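Local coordinates for protein soluble inorganic pyrophosphatase (Toxoplasma gondii, PDB 5WRT) that probably hydrolyses inorganic pyrophosphate to phosphate with the help of magnesium ions, at residues A[44-49]-A[165-170]. Residues are numbered along the deposited sequence; the frame is centred on the assembly and turned at random.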
loop_
_atom_site.group_PDB
_atom_site.type_symbol
_atom_site.label_atom_id
_atom_site.label_comp_id
_atom_site.label_asym_id
_atom_site.label_seq_id
_atom_site.Cartn_x
_atom_site.Cartn_y
_atom_site.Cartn_z
ATOM N N PRO A 44 -0.929 5.037 -32.313
ATOM C CA PRO A 44 -1.675 5.185 -31.058
ATOM C C PRO A 44 -1.425 6.529 -30.387
ATOM O O PRO A 44 -0.341 7.097 -30.515
ATOM C CB PRO A 44 -1.143 4.038 -30.196
ATOM C CG PRO A 44 0.220 3.781 -30.717
ATOM C CD PRO A 44 0.136 4.026 -32.198
ATOM N N LEU A 45 -2.440 7.037 -29.695
ATOM C CA LEU A 45 -2.340 8.344 -29.068
ATOM C C LEU A 45 -1.361 8.299 -27.902
ATOM O O LEU A 45 -1.484 7.463 -27.001
ATOM C CB LEU A 45 -3.717 8.791 -28.591
ATOM C CG LEU A 45 -3.820 10.150 -27.909
ATOM C CD1 LEU A 45 -3.418 11.278 -28.848
ATOM C CD2 LEU A 45 -5.232 10.336 -27.406
ATOM N N LEU A 46 -0.381 9.197 -27.927
ATOM C CA LEU A 46 0.655 9.266 -26.910
ATOM C C LEU A 46 0.560 10.577 -26.147
ATOM O O LEU A 46 0.337 11.638 -26.740
ATOM C CB LEU A 46 2.048 9.130 -27.533
ATOM C CG LEU A 46 2.379 7.767 -28.142
ATOM C CD1 LEU A 46 3.823 7.728 -28.617
ATOM C CD2 LEU A 46 2.113 6.660 -27.134
ATOM N N PHE A 47 0.728 10.496 -24.832
ATOM C CA PHE A 47 0.835 11.662 -23.971
ATOM C C PHE A 47 2.214 11.635 -23.335
ATOM O O PHE A 47 2.731 10.561 -23.012
ATOM C CB PHE A 47 -0.224 11.676 -22.858
ATOM C CG PHE A 47 -1.643 11.568 -23.345
ATOM C CD1 PHE A 47 -2.161 10.350 -23.749
ATOM C CD2 PHE A 47 -2.465 12.683 -23.368
ATOM C CE1 PHE A 47 -3.469 10.247 -24.181
ATOM C CE2 PHE A 47 -3.773 12.587 -23.799
ATOM C CZ PHE A 47 -4.277 11.367 -24.206
ATOM N N ASN A 48 2.810 12.804 -23.144
ATOM C CA ASN A 48 4.072 12.862 -22.425
ATOM C C ASN A 48 3.813 12.861 -20.926
ATOM O O ASN A 48 2.866 13.486 -20.440
ATOM C CB ASN A 48 4.885 14.091 -22.832
ATOM C CG ASN A 48 5.932 13.771 -23.884
ATOM O OD1 ASN A 48 6.475 12.665 -23.920
ATOM N ND2 ASN A 48 6.233 14.743 -24.733
ATOM N N MET A 49 4.652 12.134 -20.199
ATOM C CA MET A 49 4.574 12.053 -18.749
ATOM C C MET A 49 5.878 12.558 -18.158
ATOM O O MET A 49 6.957 12.100 -18.547
ATOM C CB MET A 49 4.307 10.616 -18.293
ATOM C CG MET A 49 4.699 10.343 -16.846
ATOM S SD MET A 49 4.497 8.608 -16.391
ATOM C CE MET A 49 4.719 8.692 -14.613
ATOM N N PRO A 165 7.592 -3.709 -22.959
ATOM C CA PRO A 165 7.240 -4.871 -23.794
ATOM C C PRO A 165 5.743 -5.075 -23.996
ATOM O O PRO A 165 5.341 -5.568 -25.057
ATOM C CB PRO A 165 7.872 -6.044 -23.036
ATOM C CG PRO A 165 9.019 -5.438 -22.305
ATOM C CD PRO A 165 8.564 -4.061 -21.907
ATOM N N LEU A 166 4.903 -4.709 -23.033
ATOM C CA LEU A 166 3.469 -4.936 -23.154
ATOM C C LEU A 166 2.717 -3.750 -23.752
ATOM O O LEU A 166 1.483 -3.740 -23.710
ATOM C CB LEU A 166 2.873 -5.266 -21.785
ATOM C CG LEU A 166 3.463 -6.430 -20.994
ATOM C CD1 LEU A 166 2.917 -6.437 -19.573
ATOM C CD2 LEU A 166 3.152 -7.745 -21.686
ATOM N N PHE A 167 3.425 -2.760 -24.299
ATOM C CA PHE A 167 2.773 -1.553 -24.796
ATOM C C PHE A 167 1.688 -1.873 -25.819
ATOM O O PHE A 167 0.525 -1.488 -25.651
ATOM C CB PHE A 167 3.816 -0.612 -25.398
ATOM C CG PHE A 167 3.232 0.629 -26.003
ATOM C CD1 PHE A 167 2.957 1.730 -25.214
ATOM C CD2 PHE A 167 2.962 0.699 -27.363
ATOM C CE1 PHE A 167 2.424 2.875 -25.761
ATOM C CE2 PHE A 167 2.426 1.843 -27.917
ATOM C CZ PHE A 167 2.157 2.934 -27.113
ATOM N N SER A 168 2.052 -2.583 -26.888
ATOM C CA SER A 168 1.091 -2.875 -27.946
ATOM C C SER A 168 -0.019 -3.811 -27.487
ATOM O O SER A 168 -1.057 -3.896 -28.153
ATOM C CB SER A 168 1.802 -3.472 -29.160
ATOM O OG SER A 168 2.411 -4.707 -28.833
ATOM N N GLN A 169 0.178 -4.519 -26.377
ATOM C CA GLN A 169 -0.811 -5.461 -25.873
ATOM C C GLN A 169 -1.773 -4.847 -24.866
ATOM O O GLN A 169 -2.808 -5.455 -24.570
ATOM C CB GLN A 169 -0.106 -6.653 -25.221
ATOM C CG GLN A 169 0.487 -7.646 -26.199
ATOM C CD GLN A 169 1.055 -8.859 -25.498
ATOM O OE1 GLN A 169 2.224 -8.876 -25.114
ATOM N NE2 GLN A 169 0.226 -9.880 -25.315
ATOM N N LEU A 170 -1.458 -3.674 -24.327
ATOM C CA LEU A 170 -2.292 -3.005 -23.337
ATOM C C LEU A 170 -2.975 -1.806 -23.979
ATOM O O LEU A 170 -2.302 -0.876 -24.433
ATOM C CB LEU A 170 -1.464 -2.566 -22.128
ATOM C CG LEU A 170 -0.724 -3.666 -21.366
ATOM C CD1 LEU A 170 0.154 -3.065 -20.278
ATOM C CD2 LEU A 170 -1.705 -4.669 -20.778
#
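Phe167 reaches across to Leu46 and Pro44 with the far end of its ring, a compact example of how one aromatic side chain can join a loop to the approach of a strand although the two backbones stay well apart. Even the closest pair of CA atoms, those of Pro44 and Ser168, is 9.1 Å apart, and the segments bury just 98 Å² between them. The span is bridged because Phe167 carries CG opposite its own backbone N (chi1 177°), which extends the ring toward residues 44-46.

The tighter half lies at Leu46. Its methyl CD2 meets the ring at the edge, near the ring plane, 3.7 Å from CZ of Phe167 and 4.0 Å from CE1 of the same ring. Although the CB of Leu46 does not aim at the loop, its chi2 of -175° sends CD1 out anti to CA and leaves CD2 as the branch turned to the phenyl edge. Leu46 is buried, and its side chain also rests on Pro138 of strand 136-149 and on Glu162.

Pro44 forms the looser half. Its CG approaches the neighbouring part of the same rim, 4.1 Å from CE2 of Phe167, and the proline, which follows a cis peptide bond, is exposed in the assembly, although a crystal neighbour touches it. Both contacts are purely apolar. The polar partner nearby is Lys140, whose NZ donates hydrogen bonds to the backbone O atoms of Phe167 and Leu170 and makes a cation-pi contact with the Phe167 ring.

Away from the magnesium site, this is peripheral packing in the pyrophosphatase fold: the loop joining strand 152-161 to helix 173-179 meets the entry to strand 47-53, at the margin of the strongly twisted beta-barrel core characteristic of family I pyrophosphatases.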